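Local coordinates for protein tRNA delta(2)-isopentenylpyrophosphate transferase (Bacillus halodurans C-125, PDB 2QGN) that probably transfers a dimethylallyl group from dimethylallyl diphosphate onto the adenine at position 37 of tRNAs that read codons beginning with uridine, at residues E3-I8 with Y190-I195; N28-S33 with P59-D64; T198-V203 with D288-D293. One frame throughout, in Å; residues are numbered along the deposited sequence.

Overall arrangement
All three contacts belong to one parallel sheet with strand order 60-61, 29-33, 94-98, 4-9, 191-198, 285-288, flanked by helices as in P-loop NTPases. Interaction 1 joins two inner strands, 4-9 and 191-198; interaction 2 pairs strand 29-33 with the outermost strand 60-61, its centre about 15 Å from that of interaction 1. Interaction 3 lies at the opposite outer strand, where 191-198 and 285-288 run out, its centre about 23 Å from that of interaction 1 and about 25 Å from that of interaction 2. Along the chain, interaction 2 is nested within the loop closed by interaction 1, and interaction 3 follows. Together they span the sheet carrying the predicted ATP-binding loop.

Interaction 1 of 3, residues E3-I8 with Y190-I195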
ATOM      1  N   GLU A   3     -21.615  -0.221  -1.028  1.00 54.60           N
ATOM      2  CA  GLU A   3     -22.043  -1.590  -0.744  1.00 51.70           C
ATOM      3  C   GLU A   3     -20.868  -2.544  -0.953  1.00 49.87           C
ATOM      4  O   GLU A   3     -20.212  -2.948   0.007  1.00 50.92           O
ATOM      5  CB  GLU A   3     -23.187  -2.006  -1.670  1.00 52.13           C
ATOM      6  CG  GLU A   3     -23.785  -3.362  -1.325  1.00 53.24           C
ATOM      7  CD  GLU A   3     -24.738  -3.298  -0.141  1.00 55.50           C
ATOM      8  OE1 GLU A   3     -25.972  -3.448  -0.352  1.00 53.41           O
ATOM      9  OE2 GLU A   3     -24.250  -3.090   0.997  1.00 54.26           O
ATOM     10  N   LYS A   4     -20.595  -2.892  -2.208  1.00 46.24           N
ATOM     11  CA  LYS A   4     -19.503  -3.808  -2.518  1.00 44.00           C
ATOM     12  C   LYS A   4     -18.158  -3.125  -2.396  1.00 42.59           C
ATOM     13  O   LYS A   4     -18.053  -1.911  -2.558  1.00 42.78           O
ATOM     14  CB  LYS A   4     -19.651  -4.391  -3.933  1.00 43.45           C
ATOM     15  CG  LYS A   4     -20.931  -5.206  -4.160  1.00 43.96           C
ATOM     16  CD  LYS A   4     -20.878  -6.016  -5.457  1.00 43.24           C
ATOM     17  CE  LYS A   4     -22.248  -6.588  -5.826  1.00 42.70           C
ATOM     18  NZ  LYS A   4     -23.188  -5.513  -6.289  1.00 44.82           N
ATOM     19  N   LEU A   5     -17.135  -3.929  -2.114  1.00 40.86           N
ATOM     20  CA  LEU A   5     -15.768  -3.457  -1.947  1.00 38.70           C
ATOM     21  C   LEU A   5     -14.792  -4.632  -1.884  1.00 37.36           C
ATOM     22  O   LEU A   5     -15.094  -5.676  -1.294  1.00 38.21           O
ATOM     23  CB  LEU A   5     -15.649  -2.641  -0.656  1.00 38.75           C
ATOM     24  CG  LEU A   5     -14.220  -2.277  -0.253  1.00 39.86           C
ATOM     25  CD1 LEU A   5     -13.542  -1.552  -1.404  1.00 41.10           C
ATOM     26  CD2 LEU A   5     -14.240  -1.404   0.993  1.00 37.37           C
ATOM     27  N   VAL A   6     -13.624  -4.454  -2.496  1.00 34.81           N
ATOM     28  CA  VAL A   6     -12.564  -5.465  -2.507  1.00 28.79           C
ATOM     29  C   VAL A   6     -11.357  -4.816  -1.839  1.00 28.69           C
ATOM     30  O   VAL A   6     -11.087  -3.632  -2.048  1.00 30.85           O
ATOM     31  CB  VAL A   6     -12.184  -5.883  -3.958  1.00 28.06           C
ATOM     32  CG1 VAL A   6     -11.017  -6.864  -3.943  1.00 24.56           C
ATOM     33  CG2 VAL A   6     -13.384  -6.507  -4.648  1.00 28.83           C
ATOM     34  N   ALA A   7     -10.642  -5.584  -1.030  1.00 27.96           N
ATOM     35  CA  ALA A   7      -9.470  -5.073  -0.333  1.00 27.45           C
ATOM     36  C   ALA A   7      -8.308  -6.007  -0.595  1.00 27.39           C
ATOM     37  O   ALA A   7      -8.446  -7.228  -0.504  1.00 26.82           O
ATOM     38  CB  ALA A   7      -9.746  -4.995   1.158  1.00 28.37           C
ATOM     39  N   ILE A   8      -7.162  -5.429  -0.917  1.00 27.63           N
ATOM     40  CA  ILE A   8      -5.980  -6.217  -1.200  1.00 29.35           C
ATOM     41  C   ILE A   8      -4.914  -5.840  -0.214  1.00 29.21           C
ATOM     42  O   ILE A   8      -4.380  -4.742  -0.281  1.00 31.46           O
ATOM     43  CB  ILE A   8      -5.479  -5.927  -2.587  1.00 30.16           C
ATOM     44  CG1 ILE A   8      -6.617  -6.156  -3.586  1.00 32.89           C
ATOM     45  CG2 ILE A   8      -4.264  -6.802  -2.889  1.00 31.83           C
ATOM     46  CD1 ILE A   8      -6.269  -5.737  -4.985  1.00 35.55           C
ATOM     47  N   TYR A 190     -19.813  -3.115   4.661  1.00 48.17           N
ATOM     48  CA  TYR A 190     -19.626  -3.326   3.228  1.00 45.64           C
ATOM     49  C   TYR A 190     -19.667  -4.820   2.921  1.00 45.98           C
ATOM     50  O   TYR A 190     -19.667  -5.653   3.826  1.00 46.01           O
ATOM     51  CB  TYR A 190     -18.262  -2.794   2.761  1.00 43.51           C
ATOM     52  CG  TYR A 190     -18.031  -1.306   2.940  1.00 41.14           C
ATOM     53  CD1 TYR A 190     -17.477  -0.800   4.115  1.00 42.78           C
ATOM     54  CD2 TYR A 190     -18.370  -0.402   1.934  1.00 40.88           C
ATOM     55  CE1 TYR A 190     -17.270   0.572   4.282  1.00 39.93           C
ATOM     56  CE2 TYR A 190     -18.168   0.972   2.094  1.00 38.56           C
ATOM     57  CZ  TYR A 190     -17.619   1.445   3.269  1.00 37.16           C
ATOM     58  OH  TYR A 190     -17.440   2.788   3.447  1.00 35.04           O
ATOM     59  N   ASN A 191     -19.723  -5.138   1.631  1.00 45.55           N
ATOM     60  CA  ASN A 191     -19.698  -6.512   1.137  1.00 44.73           C
ATOM     61  C   ASN A 191     -18.256  -6.549   0.659  1.00 44.14           C
ATOM     62  O   ASN A 191     -17.956  -6.310  -0.514  1.00 43.67           O
ATOM     63  CB  ASN A 191     -20.674  -6.686  -0.034  1.00 46.12           C
ATOM     64  CG  ASN A 191     -20.693  -8.107  -0.588  1.00 46.94           C
ATOM     65  OD1 ASN A 191     -20.405  -9.065   0.121  1.00 50.18           O
ATOM     66  ND2 ASN A 191     -21.058  -8.243  -1.861  1.00 46.77           N
ATOM     67  N   LEU A 192     -17.368  -6.797   1.612  1.00 43.92           N
ATOM     68  CA  LEU A 192     -15.935  -6.811   1.375  1.00 43.24           C
ATOM     69  C   LEU A 192     -15.372  -8.157   0.985  1.00 41.46           C
ATOM     70  O   LEU A 192     -15.839  -9.195   1.437  1.00 40.43           O
ATOM     71  CB  LEU A 192     -15.205  -6.338   2.632  1.00 43.14           C
ATOM     72  CG  LEU A 192     -14.088  -5.307   2.473  1.00 45.39           C
ATOM     73  CD1 LEU A 192     -13.273  -5.288   3.764  1.00 47.98           C
ATOM     74  CD2 LEU A 192     -13.185  -5.646   1.289  1.00 46.11           C
ATOM     75  N   VAL A 193     -14.346  -8.127   0.151  1.00 41.81           N
ATOM     76  CA  VAL A 193     -13.680  -9.346  -0.253  1.00 44.62           C
ATOM     77  C   VAL A 193     -12.187  -9.190   0.018  1.00 45.25           C
ATOM     78  O   VAL A 193     -11.406  -8.980  -0.905  1.00 48.52           O
ATOM     79  CB  VAL A 193     -13.869  -9.629  -1.744  1.00 45.81           C
ATOM     80  CG1 VAL A 193     -13.185 -10.935  -2.090  1.00 45.46           C
ATOM     81  CG2 VAL A 193     -15.355  -9.690  -2.093  1.00 47.99           C
HETATM   82  N   MSE A 194     -11.797  -9.291   1.286  1.00 44.90           N
HETATM   83  CA  MSE A 194     -10.400  -9.147   1.690  1.00 42.63           C
HETATM   84  C   MSE A 194      -9.477 -10.259   1.207  1.00 39.25           C
HETATM   85  O   MSE A 194      -9.628 -11.424   1.588  1.00 37.25           O
HETATM   86  CB  MSE A 194     -10.289  -9.085   3.211  1.00 47.54           C
HETATM   87  CG  MSE A 194     -10.703  -7.779   3.854  1.00 55.69           C
HETATM   88 SE   MSE A 194      -9.289  -7.136   5.034  1.00 65.73          SE
HETATM   89  CE  MSE A 194      -9.288  -5.281   4.517  1.00 61.39           C
ATOM     90  N   ILE A 195      -8.507  -9.900   0.382  1.00 34.44           N
ATOM     91  CA  ILE A 195      -7.559 -10.883  -0.100  1.00 32.16           C
ATOM     92  C   ILE A 195      -6.158 -10.498   0.362  1.00 29.97           C
ATOM     93  O   ILE A 195      -5.787  -9.319   0.384  1.00 27.98           O
ATOM     94  CB  ILE A 195      -7.606 -10.984  -1.627  1.00 33.57           C
ATOM     95  CG1 ILE A 195      -7.273  -9.640  -2.251  1.00 32.84           C
ATOM     96  CG2 ILE A 195      -9.012 -11.390  -2.066  1.00 36.53           C
ATOM     97  CD1 ILE A 195      -7.625  -9.570  -3.691  1.00 36.40           C
TER
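L5 and L192 are neighbours on two parallel strands, 4-8 and 191-195, inside the sheet of a P-loop NTPase fold; the short strand axes come within 4.5 Å at an angle of 14°. Backbone bonds alternate from strand to strand: N191 N to E3 O, L5 N to N191 O, V193 N to L5 O and I195 N to A7 O, with a weak one from A7 N to V193 O. The bond from I195 N to A7 O is nearly straight, 174° at the hydrogen.

L192 CB lies 4.0 Å from L5 O, L192 CG touches both that oxygen and L5 CG, and L192 CD2 bends back across the neighbouring strand, 3.2 Å from L5 O and 3.5 Å from A7 CB. L5 and L192 lie side by side and point the same way, on the face they share with A7 and M194. Cut back to an alanine, L192 loses CG and its methyl branches, which is likely to open a gap beside L5 CG and A7 CB and leave both without this apolar neighbour. Farther along this face the M194 chain bends so that CE comes to A7 CB, while I109 of helix 102-109 packs on L192 and M194.

On the other face, K4 and N191 run alongside each other, and N191 reaches helix 294-312 through bonds to K312 and L309 O. I8 and I195 also lie side by side there. With chi1 at 60°, I195 CG1 sits between its own N and carbonyl carbon, a crowded position that brings it 3.2 Å from A7 O and carries CD1 to I8 CG1, 3.6 Å away. At the start of the strands, L5 CD2 lies over one face of the Y190 ring, offset toward its rim, 4.2 Å above the plane.

Interaction 2 of 3, residues N28-S33 with P59-D64; sequences NGEVIS and PHHLID
V31 and H60 are paired across two parallel strands, and backbone hydrogen bonds fix the register. V31 N donates to P59 O at 3.1 Å, H61 N donates to V31 O, and a weak bond runs from S33 N to H61 O.

V31 O also takes a side-chain bond: H61 ND1 approaches it at 3.1 Å with the hydrogen almost in line (171°). The oxygen lies in the imidazole plane, but the donor stands above the carbonyl plane. H61 thus gives V31 O two bonds, from N and from ND1. At the same ring's edge, E30 OE1 is 2.9 Å from H61 CE1, the carboxylate turned 34° from the ring; its other oxygen, OE2, forms a salt bridge with R93.

Apolar packing completes the contact. V31 CB sits over the centre of the H60 ring, a CH-pi contact 3.5 Å from the centroid. I32, on the face it shares with H61, meets L62 CD2 through CG2, and the E30 and P59 side chains cross at about a right angle, CG to CG. L84 of helix 74-91 covers H61 and L62.

Strands 29-33 and 60-61, with helix 52-55 between them, form a beta-alpha-beta crossover at the edge of the P-loop NTPase sheet.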
ATOM      1  N   ASN A  28     -13.817  -3.985 -13.890  1.00 36.84           N
ATOM      2  CA  ASN A  28     -14.256  -2.600 -13.993  1.00 36.23           C
ATOM      3  C   ASN A  28     -14.150  -1.867 -12.661  1.00 36.66           C
ATOM      4  O   ASN A  28     -15.154  -1.423 -12.100  1.00 34.88           O
ATOM      5  CB  ASN A  28     -15.696  -2.549 -14.468  1.00 34.78           C
ATOM      6  CG  ASN A  28     -16.117  -1.157 -14.844  1.00 35.89           C
ATOM      7  OD1 ASN A  28     -17.245  -0.724 -14.548  1.00 35.68           O
ATOM      8  ND2 ASN A  28     -15.213  -0.432 -15.497  1.00 32.44           N
ATOM      9  N   GLY A  29     -12.929  -1.732 -12.155  1.00 36.85           N
ATOM     10  CA  GLY A  29     -12.750  -1.061 -10.884  1.00 36.04           C
ATOM     11  C   GLY A  29     -11.742   0.068 -10.880  1.00 35.80           C
ATOM     12  O   GLY A  29     -10.945   0.223 -11.813  1.00 33.56           O
ATOM     13  N   GLU A  30     -11.806   0.856  -9.807  1.00 34.27           N
ATOM     14  CA  GLU A  30     -10.928   2.001  -9.573  1.00 35.32           C
ATOM     15  C   GLU A  30     -10.165   1.734  -8.275  1.00 34.30           C
ATOM     16  O   GLU A  30     -10.708   1.158  -7.332  1.00 33.85           O
ATOM     17  CB  GLU A  30     -11.740   3.303  -9.444  1.00 36.05           C
ATOM     18  CG  GLU A  30     -12.455   3.753 -10.728  1.00 41.59           C
ATOM     19  CD  GLU A  30     -13.059   5.163 -10.636  1.00 43.89           C
ATOM     20  OE1 GLU A  30     -12.338   6.120 -10.267  1.00 45.75           O
ATOM     21  OE2 GLU A  30     -14.261   5.327 -10.947  1.00 48.50           O
ATOM     22  N   VAL A  31      -8.909   2.152  -8.231  1.00 32.02           N
ATOM     23  CA  VAL A  31      -8.092   1.916  -7.058  1.00 30.46           C
ATOM     24  C   VAL A  31      -7.983   3.070  -6.081  1.00 29.60           C
ATOM     25  O   VAL A  31      -7.741   4.220  -6.463  1.00 30.95           O
ATOM     26  CB  VAL A  31      -6.671   1.474  -7.466  1.00 29.08           C
ATOM     27  CG1 VAL A  31      -5.741   1.463  -6.251  1.00 26.74           C
ATOM     28  CG2 VAL A  31      -6.745   0.078  -8.072  1.00 28.32           C
ATOM     29  N   ILE A  32      -8.190   2.746  -4.812  1.00 28.74           N
ATOM     30  CA  ILE A  32      -8.075   3.723  -3.744  1.00 30.16           C
ATOM     31  C   ILE A  32      -6.892   3.240  -2.932  1.00 29.44           C
ATOM     32  O   ILE A  32      -6.952   2.184  -2.316  1.00 29.64           O
ATOM     33  CB  ILE A  32      -9.311   3.749  -2.841  1.00 29.18           C
ATOM     34  CG1 ILE A  32     -10.559   4.108  -3.635  1.00 29.11           C
ATOM     35  CG2 ILE A  32      -9.122   4.785  -1.773  1.00 29.33           C
ATOM     36  CD1 ILE A  32     -11.830   3.973  -2.817  1.00 29.16           C
ATOM     37  N   SER A  33      -5.811   4.005  -2.960  1.00 32.46           N
ATOM     38  CA  SER A  33      -4.608   3.637  -2.235  1.00 33.76           C
ATOM     39  C   SER A  33      -4.769   3.752  -0.743  1.00 34.43           C
ATOM     40  O   SER A  33      -5.366   4.703  -0.248  1.00 31.20           O
ATOM     41  CB  SER A  33      -3.433   4.521  -2.614  1.00 33.12           C
ATOM     42  OG  SER A  33      -2.386   4.298  -1.685  1.00 33.94           O
ATOM     43  N   PRO A  59      -7.719   4.271 -13.042  1.00 37.73           N
ATOM     44  CA  PRO A  59      -7.664   5.505 -12.255  1.00 39.49           C
ATOM     45  C   PRO A  59      -7.395   5.230 -10.775  1.00 39.94           C
ATOM     46  O   PRO A  59      -7.960   4.297 -10.202  1.00 40.65           O
ATOM     47  CB  PRO A  59      -9.035   6.135 -12.513  1.00 38.56           C
ATOM     48  CG  PRO A  59      -9.921   4.950 -12.640  1.00 36.87           C
ATOM     49  CD  PRO A  59      -9.100   3.959 -13.448  1.00 38.73           C
ATOM     50  N   HIS A  60      -6.517   6.030 -10.168  1.00 39.54           N
ATOM     51  CA  HIS A  60      -6.165   5.870  -8.758  1.00 38.76           C
ATOM     52  C   HIS A  60      -6.448   7.113  -7.934  1.00 39.51           C
ATOM     53  O   HIS A  60      -6.400   8.233  -8.441  1.00 39.51           O
ATOM     54  CB  HIS A  60      -4.688   5.494  -8.610  1.00 35.08           C
ATOM     55  CG  HIS A  60      -4.382   4.097  -9.039  1.00 36.34           C
ATOM     56  ND1 HIS A  60      -3.662   3.216  -8.262  1.00 34.16           N
ATOM     57  CD2 HIS A  60      -4.730   3.414 -10.156  1.00 34.92           C
ATOM     58  CE1 HIS A  60      -3.581   2.051  -8.878  1.00 34.91           C
ATOM     59  NE2 HIS A  60      -4.221   2.146 -10.030  1.00 36.15           N
ATOM     60  N   HIS A  61      -6.728   6.919  -6.652  1.00 39.63           N
ATOM     61  CA  HIS A  61      -7.017   8.047  -5.784  1.00 40.22           C
ATOM     62  C   HIS A  61      -6.098   8.058  -4.572  1.00 40.59           C
ATOM     63  O   HIS A  61      -5.434   7.064  -4.268  1.00 40.42           O
ATOM     64  CB  HIS A  61      -8.479   7.984  -5.339  1.00 40.85           C
ATOM     65  CG  HIS A  61      -9.440   7.791  -6.473  1.00 43.14           C
ATOM     66  ND1 HIS A  61      -9.554   6.598  -7.154  1.00 45.10           N
ATOM     67  CD2 HIS A  61     -10.289   8.653  -7.078  1.00 43.19           C
ATOM     68  CE1 HIS A  61     -10.433   6.733  -8.131  1.00 43.13           C
ATOM     69  NE2 HIS A  61     -10.893   7.970  -8.107  1.00 44.92           N
ATOM     70  N   LEU A  62      -6.045   9.195  -3.887  1.00 40.70           N
ATOM     71  CA  LEU A  62      -5.224   9.306  -2.687  1.00 41.46           C
ATOM     72  C   LEU A  62      -3.730   9.206  -2.957  1.00 40.42           C
ATOM     73  O   LEU A  62      -2.983   8.692  -2.132  1.00 39.89           O
ATOM     74  CB  LEU A  62      -5.640   8.225  -1.685  1.00 40.78           C
ATOM     75  CG  LEU A  62      -6.924   8.444  -0.885  1.00 41.22           C
ATOM     76  CD1 LEU A  62      -7.977   9.136  -1.713  1.00 40.62           C
ATOM     77  CD2 LEU A  62      -7.417   7.108  -0.376  1.00 40.72           C
ATOM     78  N   ILE A  63      -3.312   9.685  -4.121  1.00 41.05           N
ATOM     79  CA  ILE A  63      -1.909   9.700  -4.500  1.00 41.28           C
ATOM     80  C   ILE A  63      -1.600  11.134  -4.878  1.00 42.16           C
ATOM     81  O   ILE A  63      -2.332  11.739  -5.662  1.00 43.05           O
ATOM     82  CB  ILE A  63      -1.646   8.801  -5.702  1.00 41.72           C
ATOM     83  CG1 ILE A  63      -1.723   7.347  -5.250  1.00 40.87           C
ATOM     84  CG2 ILE A  63      -0.290   9.126  -6.334  1.00 37.84           C
ATOM     85  CD1 ILE A  63      -1.489   6.370  -6.355  1.00 40.55           C
ATOM     86  N   ASP A  64      -0.537  11.680  -4.298  1.00 42.79           N
ATOM     87  CA  ASP A  64      -0.131  13.052  -4.563  1.00 44.52           C
ATOM     88  C   ASP A  64      -1.237  14.063  -4.272  1.00 45.03           C
ATOM     89  O   ASP A  64      -1.580  14.888  -5.118  1.00 46.34           O
ATOM     90  CB  ASP A  64       0.347  13.189  -6.015  1.00 43.25           C
ATOM     91  CG  ASP A  64       1.684  12.517  -6.246  1.00 43.55           C
ATOM     92  OD1 ASP A  64       2.127  12.439  -7.418  1.00 41.29           O
ATOM     93  OD2 ASP A  64       2.294  12.071  -5.244  1.00 40.92           O
TER

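Interaction 3 of 3, residues T198-V203 with D288-D293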
ATOM      1  N   THR A 198       0.704 -13.242   0.004  1.00 34.94           N
ATOM      2  CA  THR A 198       1.893 -13.684   0.729  1.00 37.72           C
ATOM      3  C   THR A 198       2.932 -14.238  -0.212  1.00 38.44           C
ATOM      4  O   THR A 198       2.678 -14.441  -1.399  1.00 36.68           O
ATOM      5  CB  THR A 198       1.624 -14.812   1.741  1.00 38.40           C
ATOM      6  OG1 THR A 198       0.762 -15.790   1.148  1.00 37.80           O
ATOM      7  CG2 THR A 198       1.050 -14.267   3.007  1.00 39.06           C
HETATM    8  N   MSE A 199       4.094 -14.529   0.364  1.00 39.80           N
HETATM    9  CA  MSE A 199       5.225 -15.039  -0.384  1.00 42.08           C
HETATM   10  C   MSE A 199       6.189 -15.703   0.599  1.00 42.89           C
HETATM   11  O   MSE A 199       6.148 -15.426   1.796  1.00 42.38           O
HETATM   12  CB  MSE A 199       5.884 -13.852  -1.083  1.00 43.44           C
HETATM   13  CG  MSE A 199       7.026 -14.155  -2.021  1.00 45.68           C
HETATM   14 SE   MSE A 199       7.557 -12.509  -2.940  1.00 54.38          SE
HETATM   15  CE  MSE A 199       6.260 -12.515  -4.388  1.00 46.66           C
ATOM     16  N   GLU A 200       7.043 -16.586   0.094  1.00 44.40           N
ATOM     17  CA  GLU A 200       8.017 -17.274   0.939  1.00 49.22           C
ATOM     18  C   GLU A 200       9.005 -16.319   1.602  1.00 49.85           C
ATOM     19  O   GLU A 200       9.744 -15.608   0.918  1.00 49.94           O
ATOM     20  CB  GLU A 200       8.782 -18.295   0.115  1.00 50.46           C
ATOM     21  CG  GLU A 200       8.097 -19.627   0.059  1.00 53.74           C
ATOM     22  CD  GLU A 200       8.492 -20.412  -1.162  1.00 56.02           C
ATOM     23  OE1 GLU A 200       9.719 -20.555  -1.413  1.00 57.17           O
ATOM     24  OE2 GLU A 200       7.573 -20.890  -1.867  1.00 56.95           O
ATOM     25  N   ARG A 201       9.023 -16.330   2.935  1.00 51.21           N
ATOM     26  CA  ARG A 201       9.889 -15.456   3.729  1.00 53.72           C
ATOM     27  C   ARG A 201      11.176 -14.991   3.029  1.00 53.70           C
ATOM     28  O   ARG A 201      11.438 -13.792   2.938  1.00 54.86           O
ATOM     29  CB  ARG A 201      10.239 -16.128   5.062  1.00 56.57           C
ATOM     30  CG  ARG A 201      10.554 -15.125   6.159  1.00 62.41           C
ATOM     31  CD  ARG A 201      10.821 -15.790   7.506  1.00 64.68           C
ATOM     32  NE  ARG A 201      12.012 -16.634   7.480  1.00 66.81           N
ATOM     33  CZ  ARG A 201      12.587 -17.140   8.565  1.00 67.84           C
ATOM     34  NH1 ARG A 201      12.076 -16.882   9.763  1.00 68.43           N
ATOM     35  NH2 ARG A 201      13.670 -17.902   8.455  1.00 68.00           N
ATOM     36  N   ASP A 202      11.976 -15.927   2.534  1.00 53.55           N
ATOM     37  CA  ASP A 202      13.217 -15.585   1.845  1.00 53.07           C
ATOM     38  C   ASP A 202      13.009 -14.693   0.635  1.00 51.50           C
ATOM     39  O   ASP A 202      13.537 -13.587   0.572  1.00 51.60           O
ATOM     40  CB  ASP A 202      13.936 -16.850   1.385  1.00 56.15           C
ATOM     41  CG  ASP A 202      14.762 -17.474   2.477  1.00 58.86           C
ATOM     42  OD1 ASP A 202      15.178 -18.643   2.300  1.00 61.32           O
ATOM     43  OD2 ASP A 202      15.006 -16.795   3.502  1.00 59.92           O
ATOM     44  N   VAL A 203      12.247 -15.184  -0.334  1.00 50.12           N
ATOM     45  CA  VAL A 203      12.005 -14.423  -1.548  1.00 47.61           C
ATOM     46  C   VAL A 203      11.514 -13.020  -1.217  1.00 46.46           C
ATOM     47  O   VAL A 203      11.888 -12.059  -1.888  1.00 46.65           O
ATOM     48  CB  VAL A 203      10.965 -15.123  -2.463  1.00 48.05           C
ATOM     49  CG1 VAL A 203      10.785 -14.332  -3.745  1.00 45.83           C
ATOM     50  CG2 VAL A 203      11.415 -16.549  -2.773  1.00 46.52           C
ATOM     51  N   ASP A 288      -0.541 -17.001  -2.227  1.00 37.76           N
ATOM     52  CA  ASP A 288       0.868 -16.665  -2.170  1.00 39.58           C
ATOM     53  C   ASP A 288       1.431 -16.708  -3.568  1.00 39.68           C
ATOM     54  O   ASP A 288       1.392 -17.724  -4.268  1.00 38.18           O
ATOM     55  CB  ASP A 288       1.646 -17.577  -1.221  1.00 43.54           C
ATOM     56  CG  ASP A 288       1.929 -18.918  -1.807  1.00 45.57           C
ATOM     57  OD1 ASP A 288       0.955 -19.606  -2.187  1.00 48.63           O
ATOM     58  OD2 ASP A 288       3.128 -19.279  -1.879  1.00 45.10           O
HETATM   59  N   MSE A 289       1.930 -15.554  -3.978  1.00 39.29           N
HETATM   60  CA  MSE A 289       2.469 -15.386  -5.305  1.00 41.05           C
HETATM   61  C   MSE A 289       3.786 -16.138  -5.455  1.00 43.62           C
HETATM   62  O   MSE A 289       3.828 -17.205  -6.063  1.00 47.66           O
HETATM   63  CB  MSE A 289       2.578 -13.893  -5.529  1.00 39.29           C
HETATM   64  CG  MSE A 289       1.311 -13.203  -4.948  1.00 41.06           C
HETATM   65 SE   MSE A 289      -0.364 -13.945  -5.667  1.00 42.98          SE
HETATM   66  CE  MSE A 289      -0.240 -13.231  -7.453  1.00 37.68           C
ATOM     67  N   THR A 290       4.854 -15.596  -4.893  1.00 44.15           N
ATOM     68  CA  THR A 290       6.156 -16.247  -4.930  1.00 43.78           C
ATOM     69  C   THR A 290       6.454 -17.076  -6.192  1.00 44.20           C
ATOM     70  O   THR A 290       6.052 -18.234  -6.318  1.00 42.23           O
ATOM     71  CB  THR A 290       6.330 -17.110  -3.652  1.00 43.32           C
ATOM     72  OG1 THR A 290       7.306 -18.132  -3.882  1.00 43.49           O
ATOM     73  CG2 THR A 290       4.999 -17.720  -3.232  1.00 43.66           C
ATOM     74  N   ASP A 291       7.156 -16.453  -7.132  1.00 44.69           N
ATOM     75  CA  ASP A 291       7.530 -17.110  -8.371  1.00 46.70           C
ATOM     76  C   ASP A 291       6.349 -17.710  -9.112  1.00 46.24           C
ATOM     77  O   ASP A 291       6.429 -18.829  -9.607  1.00 45.03           O
ATOM     78  CB  ASP A 291       8.568 -18.203  -8.086  1.00 48.58           C
ATOM     79  CG  ASP A 291       9.954 -17.634  -7.849  1.00 51.41           C
ATOM     80  OD1 ASP A 291      10.820 -18.372  -7.322  1.00 53.31           O
ATOM     81  OD2 ASP A 291      10.179 -16.447  -8.203  1.00 51.34           O
ATOM     82  N   VAL A 292       5.252 -16.971  -9.217  1.00 45.16           N
ATOM     83  CA  VAL A 292       4.108 -17.523  -9.913  1.00 45.48           C
ATOM     84  C   VAL A 292       3.788 -16.763 -11.188  1.00 44.30           C
ATOM     85  O   VAL A 292       4.225 -15.633 -11.365  1.00 46.43           O
ATOM     86  CB  VAL A 292       2.875 -17.544  -9.002  1.00 47.56           C
ATOM     87  CG1 VAL A 292       2.366 -16.129  -8.776  1.00 47.17           C
ATOM     88  CG2 VAL A 292       1.810 -18.437  -9.610  1.00 51.47           C
ATOM     89  N   ASP A 293       3.042 -17.391 -12.086  1.00 42.76           N
ATOM     90  CA  ASP A 293       2.677 -16.733 -13.331  1.00 42.74           C
ATOM     91  C   ASP A 293       1.429 -15.893 -13.122  1.00 41.24           C
ATOM     92  O   ASP A 293       0.343 -16.439 -12.927  1.00 41.34           O
ATOM     93  CB  ASP A 293       2.398 -17.755 -14.431  1.00 43.46           C
ATOM     94  CG  ASP A 293       1.857 -17.107 -15.692  1.00 42.78           C
ATOM     95  OD1 ASP A 293       1.361 -17.829 -16.585  1.00 43.35           O
ATOM     96  OD2 ASP A 293       1.935 -15.864 -15.783  1.00 42.89           O
TER
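T198 and D288 form the last parallel bridge between two strands that separate just beyond it, their CA atoms 4.3 Å apart. M289 N donates to T198 O at 2.9 Å; the bond is bent, 134° at the hydrogen, and D288 CA makes a CA-H...O contact with the same oxygen. Beyond this point one segment turns into helix 201-218 and the other into the loop that leads to helix 294-312.

M199 and T290 pack against each other. A chi1 of -175° swings M199 CG away from its own N and along T290, whose side chain runs past it in the opposite direction: M199 CG lies 3.4 Å from T290 CB, and the bend at chi3 brings M199 CE to T290 N, also 3.4 Å away, and to within 4.1 Å of M289 CB. Across the loop, T290 OG1 gives a weak hydrogen bond to E200 OE2. L275 and R279 of helix 256-280 also touch the T198 side chain.

D293, at the N-cap of helix 294-312, accepts from D295 N through OD2. The contact is thus the point where two neighbouring parallel strands of the P-loop NTPase sheet end and their continuations diverge into flanking helices.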